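Local coordinates for kinesin-like protein Nod (Drosophila melanogaster, PDB 3DC4) that acts as a microtubule-binding, ATP-hydrolysing kinesin required for segregating non-exchange chromosomes in meiosis, represented here by its catalytic motor domain, at residues A19-A23 and L300-S304; L90-Q95 and H234-N238; P42-Q46 and I312-Q316. All coordinates share one frame; numbering follows the deposited sequence.

The three contacts sample two ends of the central sheet of the kinesin motor domain. Interactions 1 and 2 are neighbours, their centres 12 Å apart and touching through Q303 with F94 and S304 with Q95; the centre of interaction 3 is 34 to 35 Å from theirs. Strand 305-312 links the ends, since interaction 1 sits at its start and interaction 3 at its finish. All three are partly buried. Interaction 1 is mostly backbone bonding between two loops, and interaction 2 relies on polar side chains gripping a strand and a helix end. Interaction 3, nearest the bound ADP, combines one backbone bond with valine-isoleucine packing and a water bridge.

Interaction 1. Residues A19-A23 and L300-S304; sequences AKLSA and LTAQS
K20 and Q303 join two loops just before strands 23-30 and 305-312, which run parallel as neighbours in the central sheet of the kinesin motor domain. Backbone hydrogen bonds carry the contact. Q303 N gives a nearly straight bond (170°) to K20 O at 2.9 Å, and S22 N donates to S304 O at 2.8 Å with a more bent geometry (142°). The strand pairing itself follows at once, with A23 bonded to L306. Q303 has positive phi in the tight turn T301-S304, which a weak bond from S304 N to T301 O closes.

A weaker polar contact adds to this: A302 CA also makes a CA-H...O contact with K20 O, 3.3 Å from the oxygen. The lysine's charged end plays no part, since NZ bonds E338 O near the modelled C-terminus.

Side-chain packing flanks the backbone. L21 lays CD2 against T301 O at 3.1 Å and against S304 CB at 3.7 Å; chi1 of -65° sets CG beside its own backbone N and brings that branch over the turn. At the outer margin two apolar methyl groups meet, A19 CB lying 3.6 Å from A302 CB.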
loop_
_atom_site.group_PDB
_atom_site.type_symbol
_atom_site.label_atom_id
_atom_site.label_comp_id
_atom_site.label_asym_id
_atom_site.label_seq_id
_atom_site.Cartn_x
_atom_site.Cartn_y
_atom_site.Cartn_z
ATOM N N ALA A 19 6.132 -7.194 -19.757
ATOM C CA ALA A 19 6.081 -8.532 -19.099
ATOM C C ALA A 19 5.111 -8.524 -17.922
ATOM O O ALA A 19 4.247 -7.653 -17.821
ATOM C CB ALA A 19 7.472 -8.931 -18.622
ATOM N N LYS A 20 5.267 -9.497 -17.032
ATOM C CA LYS A 20 4.403 -9.616 -15.866
ATOM C C LYS A 20 5.107 -9.106 -14.611
ATOM O O LYS A 20 6.324 -8.912 -14.600
ATOM C CB LYS A 20 4.007 -11.083 -15.651
ATOM C CG LYS A 20 3.949 -11.938 -16.911
ATOM C CD LYS A 20 2.923 -11.436 -17.915
ATOM C CE LYS A 20 2.765 -12.438 -19.056
ATOM N NZ LYS A 20 2.348 -13.780 -18.536
ATOM N N LEU A 21 4.332 -8.894 -13.552
ATOM C CA LEU A 21 4.875 -8.430 -12.278
ATOM C C LEU A 21 5.600 -9.610 -11.638
ATOM O O LEU A 21 5.326 -10.764 -11.974
ATOM C CB LEU A 21 3.737 -7.964 -11.369
ATOM C CG LEU A 21 2.944 -6.740 -11.835
ATOM C CD1 LEU A 21 1.531 -6.802 -11.287
ATOM C CD2 LEU A 21 3.653 -5.472 -11.387
ATOM N N SER A 22 6.525 -9.336 -10.724
ATOM C CA SER A 22 7.254 -10.418 -10.071
ATOM C C SER A 22 6.355 -11.182 -9.103
ATOM O O SER A 22 6.501 -12.395 -8.931
ATOM C CB SER A 22 8.480 -9.881 -9.325
ATOM O OG SER A 22 9.509 -9.514 -10.230
ATOM N N ALA A 23 5.421 -10.472 -8.479
ATOM C CA ALA A 23 4.510 -11.101 -7.535
ATOM C C ALA A 23 3.380 -10.171 -7.127
ATOM O O ALA A 23 3.601 -8.995 -6.842
ATOM C CB ALA A 23 5.283 -11.555 -6.294
ATOM N N LEU A 300 3.886 0.042 -11.493
ATOM C CA LEU A 300 3.045 -1.027 -12.014
ATOM C C LEU A 300 3.632 -1.529 -13.329
ATOM O O LEU A 300 2.990 -1.476 -14.377
ATOM C CB LEU A 300 1.619 -0.512 -12.235
ATOM C CG LEU A 300 0.866 -0.135 -10.953
ATOM C CD1 LEU A 300 -0.490 0.455 -11.288
ATOM C CD2 LEU A 300 0.714 -1.385 -10.084
ATOM N N THR A 301 4.863 -2.015 -13.258
ATOM C CA THR A 301 5.570 -2.507 -14.428
ATOM C C THR A 301 6.116 -3.911 -14.212
ATOM O O THR A 301 5.985 -4.487 -13.130
ATOM C CB THR A 301 6.731 -1.570 -14.778
ATOM O OG1 THR A 301 7.514 -1.326 -13.602
ATOM C CG2 THR A 301 6.200 -0.249 -15.310
ATOM N N ALA A 302 6.729 -4.461 -15.254
ATOM C CA ALA A 302 7.293 -5.801 -15.185
ATOM C C ALA A 302 8.257 -5.960 -14.020
ATOM O O ALA A 302 9.003 -5.041 -13.683
ATOM C CB ALA A 302 8.004 -6.138 -16.494
ATOM N N GLN A 303 8.230 -7.143 -13.416
ATOM C CA GLN A 303 9.090 -7.472 -12.290
ATOM C C GLN A 303 8.998 -6.356 -11.253
ATOM O O GLN A 303 9.991 -6.028 -10.607
ATOM C CB GLN A 303 10.558 -7.262 -12.673
ATOM C CG GLN A 303 11.036 -8.195 -13.780
ATOM C CD GLN A 303 12.544 -8.205 -13.923
ATOM O OE1 GLN A 303 13.156 -7.191 -14.263
ATOM N NE2 GLN A 303 13.153 -9.356 -13.663
ATOM N N SER A 304 7.809 -5.805 -11.059
ATOM C CA SER A 304 7.468 -5.013 -9.884
ATOM C C SER A 304 6.627 -5.872 -8.944
ATOM O O SER A 304 6.113 -6.918 -9.346
ATOM C CB SER A 304 6.708 -3.752 -10.283
ATOM O OG SER A 304 7.570 -2.872 -10.986
#

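Interaction 2. Residues L90-Q95 and H234-N238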
loop_
_atom_site.group_PDB
_atom_site.type_symbol
_atom_site.label_atom_id
_atom_site.label_comp_id
_atom_site.label_asym_id
_atom_site.label_seq_id
_atom_site.Cartn_x
_atom_site.Cartn_y
_atom_site.Cartn_z
ATOM N N LEU A 90 13.170 -4.086 -2.929
ATOM C CA LEU A 90 13.342 -2.654 -3.109
ATOM C C LEU A 90 14.828 -2.332 -3.265
ATOM O O LEU A 90 15.222 -1.621 -4.185
ATOM C CB LEU A 90 12.792 -1.905 -1.896
ATOM C CG LEU A 90 12.921 -0.377 -1.940
ATOM C CD1 LEU A 90 11.993 0.210 -2.990
ATOM C CD2 LEU A 90 12.589 0.187 -0.560
ATOM N N LEU A 91 15.645 -2.865 -2.363
ATOM C CA LEU A 91 17.081 -2.626 -2.399
ATOM C C LEU A 91 17.729 -3.202 -3.655
ATOM O O LEU A 91 18.748 -2.698 -4.121
ATOM C CB LEU A 91 17.745 -3.204 -1.144
ATOM C CG LEU A 91 17.710 -2.337 0.122
ATOM C CD1 LEU A 91 16.305 -1.858 0.412
ATOM C CD2 LEU A 91 18.255 -3.145 1.288
ATOM N N GLU A 92 17.132 -4.252 -4.209
ATOM C CA GLU A 92 17.660 -4.868 -5.421
ATOM C C GLU A 92 17.260 -4.057 -6.646
ATOM O O GLU A 92 17.718 -4.325 -7.755
ATOM C CB GLU A 92 17.158 -6.308 -5.556
ATOM C CG GLU A 92 17.701 -7.247 -4.488
ATOM C CD GLU A 92 17.128 -8.649 -4.585
ATOM O OE1 GLU A 92 17.410 -9.466 -3.685
ATOM O OE2 GLU A 92 16.390 -8.934 -5.553
ATOM N N GLY A 93 16.401 -3.062 -6.442
ATOM C CA GLY A 93 15.981 -2.216 -7.545
ATOM C C GLY A 93 14.575 -2.419 -8.074
ATOM O O GLY A 93 14.177 -1.752 -9.028
ATOM N N PHE A 94 13.806 -3.320 -7.471
ATOM C CA PHE A 94 12.444 -3.543 -7.947
ATOM C C PHE A 94 11.460 -2.563 -7.304
ATOM O O PHE A 94 11.615 -2.193 -6.141
ATOM C CB PHE A 94 12.006 -4.991 -7.666
ATOM C CG PHE A 94 12.878 -6.031 -8.322
ATOM C CD1 PHE A 94 14.018 -6.507 -7.682
ATOM C CD2 PHE A 94 12.567 -6.522 -9.586
ATOM C CE1 PHE A 94 14.837 -7.460 -8.290
ATOM C CE2 PHE A 94 13.377 -7.475 -10.204
ATOM C CZ PHE A 94 14.516 -7.945 -9.554
ATOM N N GLN A 95 10.471 -2.125 -8.080
ATOM C CA GLN A 95 9.454 -1.207 -7.585
ATOM C C GLN A 95 8.504 -2.043 -6.730
ATOM O O GLN A 95 8.186 -3.178 -7.086
ATOM C CB GLN A 95 8.694 -0.565 -8.749
ATOM C CG GLN A 95 9.579 0.040 -9.840
ATOM C CD GLN A 95 10.625 0.989 -9.308
ATOM O OE1 GLN A 95 10.365 1.770 -8.384
ATOM N NE2 GLN A 95 11.822 0.936 -9.896
ATOM N N HIS A 234 16.690 3.729 -9.254
ATOM C CA HIS A 234 15.633 4.399 -8.511
ATOM C C HIS A 234 14.523 3.384 -8.278
ATOM O O HIS A 234 13.849 2.955 -9.223
ATOM C CB HIS A 234 15.090 5.590 -9.305
ATOM C CG HIS A 234 13.943 6.296 -8.648
ATOM N ND1 HIS A 234 13.242 7.304 -9.272
ATOM C CD2 HIS A 234 13.380 6.148 -7.423
ATOM C CE1 HIS A 234 12.295 7.747 -8.463
ATOM N NE2 HIS A 234 12.358 7.063 -7.334
ATOM N N SER A 235 14.352 2.980 -7.025
ATOM C CA SER A 235 13.306 2.029 -6.687
ATOM C C SER A 235 12.382 2.711 -5.698
ATOM O O SER A 235 12.800 3.578 -4.926
ATOM C CB SER A 235 13.895 0.744 -6.098
ATOM O OG SER A 235 14.780 1.013 -5.025
ATOM N N ARG A 236 11.117 2.328 -5.737
ATOM C CA ARG A 236 10.130 2.943 -4.877
ATOM C C ARG A 236 9.377 1.943 -4.027
ATOM O O ARG A 236 9.117 0.821 -4.455
ATOM C CB ARG A 236 9.096 3.694 -5.724
ATOM C CG ARG A 236 9.649 4.636 -6.799
ATOM C CD ARG A 236 8.519 5.057 -7.753
ATOM N NE ARG A 236 8.934 5.991 -8.801
ATOM C CZ ARG A 236 9.692 5.666 -9.845
ATOM N NH1 ARG A 236 10.009 6.591 -10.745
ATOM N NH2 ARG A 236 10.134 4.421 -9.992
ATOM N N MET A 237 9.050 2.354 -2.809
ATOM C CA MET A 237 8.226 1.534 -1.943
ATOM C C MET A 237 7.024 2.426 -1.702
ATOM O O MET A 237 7.077 3.350 -0.895
ATOM C CB MET A 237 8.882 1.197 -0.599
ATOM C CG MET A 237 7.856 0.598 0.369
ATOM S SD MET A 237 8.475 -0.610 1.534
ATOM C CE MET A 237 8.804 -2.041 0.460
ATOM N N ASN A 238 5.954 2.153 -2.437
ATOM C CA ASN A 238 4.730 2.922 -2.331
ATOM C C ASN A 238 3.832 2.355 -1.245
ATOM O O ASN A 238 3.386 1.211 -1.331
ATOM C CB ASN A 238 3.961 2.874 -3.649
ATOM C CG ASN A 238 4.792 3.350 -4.827
ATOM O OD1 ASN A 238 5.232 4.502 -4.864
ATOM N ND2 ASN A 238 5.023 2.463 -5.786
#
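The Q95 amide spans the backbone of H234 and R236, using both of its polar atoms. NE2 donates to H234 O at 2.9 Å; the bond is nearly straight (170°), lies in the carbonyl plane on a lone pair, and stays close to the plane of the amide itself. This fixes which way the amide is flipped and turns OE1 toward R236, where it takes two weak bonds, from the backbone N at 2.8 Å and from NH2 at 3.1 Å. The amide and guanidinium planes stand 65° apart, with OE1 at the edge of the guanidinium. One face of that group lies over the rim of the H234 ring, CZ of R236 being 3.6 Å above the ring plane, while H234 NE2 bonds H227. Putting a leucine in place of Q95 would probably leave H234 O without this donor and set the R236 guanidinium freer to turn.

S235 meets the helix end instead. With chi1 of 52°, OG sits between its backbone N and carbonyl carbon and donates to L90 O at 2.8 Å from above the carbonyl plane; G93 N reaches the same oxygen from the opposite face. The L90 and M237 side chains cross at about a right angle, L90 CD2 being 3.8 Å from M237 CB. F94 O is buried here with no partner in the model.

G93, with positive phi, closes helix 84-92 in a Schellman motif, turning the chain into strand 96-101, which pairs in parallel with 234-241 in the alpha/beta core of the kinesin motor, a P-loop NTPase.

Interaction 3. Residues P42-Q46 and I312-Q316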
loop_
_atom_site.group_PDB
_atom_site.type_symbol
_atom_site.label_atom_id
_atom_site.label_comp_id
_atom_site.label_asym_id
_atom_site.label_seq_id
_atom_site.Cartn_x
_atom_site.Cartn_y
_atom_site.Cartn_z
ATOM N N PRO A 42 -20.221 -11.256 18.353
ATOM C CA PRO A 42 -19.868 -12.378 17.476
ATOM C C PRO A 42 -19.303 -11.912 16.134
ATOM O O PRO A 42 -20.026 -11.358 15.303
ATOM C CB PRO A 42 -21.192 -13.123 17.328
ATOM C CG PRO A 42 -22.197 -12.016 17.379
ATOM C CD PRO A 42 -21.684 -11.150 18.509
ATOM N N SER A 43 -18.010 -12.141 15.927
ATOM C CA SER A 43 -17.356 -11.733 14.688
ATOM C C SER A 43 -17.920 -12.475 13.486
ATOM O O SER A 43 -18.132 -13.686 13.534
ATOM C CB SER A 43 -15.850 -11.985 14.767
ATOM O OG SER A 43 -15.226 -11.647 13.541
ATOM N N VAL A 44 -18.157 -11.741 12.405
ATOM C CA VAL A 44 -18.679 -12.343 11.189
ATOM C C VAL A 44 -17.543 -13.052 10.469
ATOM O O VAL A 44 -17.765 -13.819 9.534
ATOM C CB VAL A 44 -19.263 -11.278 10.239
ATOM C CG1 VAL A 44 -20.368 -10.510 10.937
ATOM C CG2 VAL A 44 -18.164 -10.335 9.775
ATOM N N VAL A 45 -16.320 -12.774 10.905
ATOM C CA VAL A 45 -15.144 -13.380 10.301
ATOM C C VAL A 45 -14.799 -14.676 11.021
ATOM O O VAL A 45 -14.589 -14.696 12.233
ATOM C CB VAL A 45 -13.928 -12.436 10.369
ATOM C CG1 VAL A 45 -12.733 -13.077 9.663
ATOM C CG2 VAL A 45 -14.268 -11.096 9.725
ATOM N N GLN A 46 -14.750 -15.762 10.270
ATOM C CA GLN A 46 -14.436 -17.041 10.865
ATOM C C GLN A 46 -13.156 -17.614 10.295
ATOM O O GLN A 46 -12.985 -17.687 9.079
ATOM C CB GLN A 46 -15.576 -18.024 10.616
ATOM C CG GLN A 46 -15.435 -19.326 11.361
ATOM C CD GLN A 46 -16.226 -20.441 10.715
ATOM O OE1 GLN A 46 -17.421 -20.291 10.439
ATOM N NE2 GLN A 46 -15.564 -21.575 10.470
ATOM N N ILE A 312 -10.865 -5.503 7.101
ATOM C CA ILE A 312 -12.293 -5.762 7.270
ATOM C C ILE A 312 -12.782 -5.683 8.703
ATOM O O ILE A 312 -12.059 -5.989 9.650
ATOM C CB ILE A 312 -12.662 -7.161 6.749
ATOM C CG1 ILE A 312 -11.877 -8.229 7.522
ATOM C CG2 ILE A 312 -12.368 -7.252 5.254
ATOM C CD1 ILE A 312 -12.214 -9.663 7.132
ATOM N N SER A 313 -14.035 -5.276 8.834
ATOM C CA SER A 313 -14.685 -5.165 10.122
ATOM C C SER A 313 -15.222 -6.537 10.528
ATOM O O SER A 313 -15.663 -7.316 9.685
ATOM C CB SER A 313 -15.848 -4.180 10.020
ATOM O OG SER A 313 -16.569 -4.146 11.231
ATOM N N PRO A 314 -15.144 -6.866 11.821
ATOM C CA PRO A 314 -15.644 -8.155 12.310
ATOM C C PRO A 314 -17.106 -8.013 12.729
ATOM O O PRO A 314 -17.734 -8.973 13.174
ATOM C CB PRO A 314 -14.747 -8.425 13.506
ATOM C CG PRO A 314 -14.576 -7.048 14.072
ATOM C CD PRO A 314 -14.278 -6.233 12.833
ATOM N N HIS A 315 -17.629 -6.800 12.583
ATOM C CA HIS A 315 -19.003 -6.481 12.978
ATOM C C HIS A 315 -20.069 -6.870 11.964
ATOM O O HIS A 315 -19.931 -6.618 10.767
ATOM C CB HIS A 315 -19.126 -4.984 13.267
ATOM C CG HIS A 315 -18.047 -4.444 14.152
ATOM N ND1 HIS A 315 -17.758 -4.977 15.391
ATOM C CD2 HIS A 315 -17.189 -3.412 13.978
ATOM C CE1 HIS A 315 -16.770 -4.295 15.940
ATOM N NE2 HIS A 315 -16.406 -3.340 15.103
ATOM N N GLN A 316 -21.151 -7.456 12.465
ATOM C CA GLN A 316 -22.262 -7.893 11.629
ATOM C C GLN A 316 -22.845 -6.752 10.798
ATOM O O GLN A 316 -23.210 -6.945 9.639
ATOM C CB GLN A 316 -23.355 -8.513 12.515
ATOM C CG GLN A 316 -24.544 -9.083 11.758
ATOM C CD GLN A 316 -24.164 -10.242 10.854
ATOM O OE1 GLN A 316 -23.482 -11.178 11.277
ATOM N NE2 GLN A 316 -24.611 -10.189 9.603
HETATM O O HOH W 1 -22.223 -11.934 13.666
#
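V44 and P314 meet at the border of the ADP site of the kinesin motor domain, where the loop after strand 305-312 leads to helix 319-335. The P314 side chain is about 9 Å from the bound ADP, and that of S313 about 4 Å from the side chain of Q103 in the ADP pocket, so the contact borders the site without entering it.

Each loop is shaped by an ST turn. S43 OG accepts from V45 N, and S313 OG accepts from H315 N; S43 OG also bonds E30 and S313 OG bonds D318. With chi1 of 177°, S43 OG stands opposite its backbone N and comes within 3.3 Å of P314 CB.

One backbone hydrogen bond joins the loops: V44 N to P314 O, 2.9 Å with an N-H...O angle of 159°, the donor tilted from the carbonyl plane. S43 CA adds a CA-H...O contact to that oxygen at 3.2 Å, so P314 O is approached by two successive residues.

Valine methyls add packing near this bond. V45 CG2 rests against I312 CD1 at 3.6 Å, and I312 in turn packs on strand 55-58 and helix 319-335, while V44 CG1 lies beside the bent chain of Q316, 3.2 Å from its OE1. A water donates to both P42 O and Q316 OE1, 2.8 Å from each, bridging the loops.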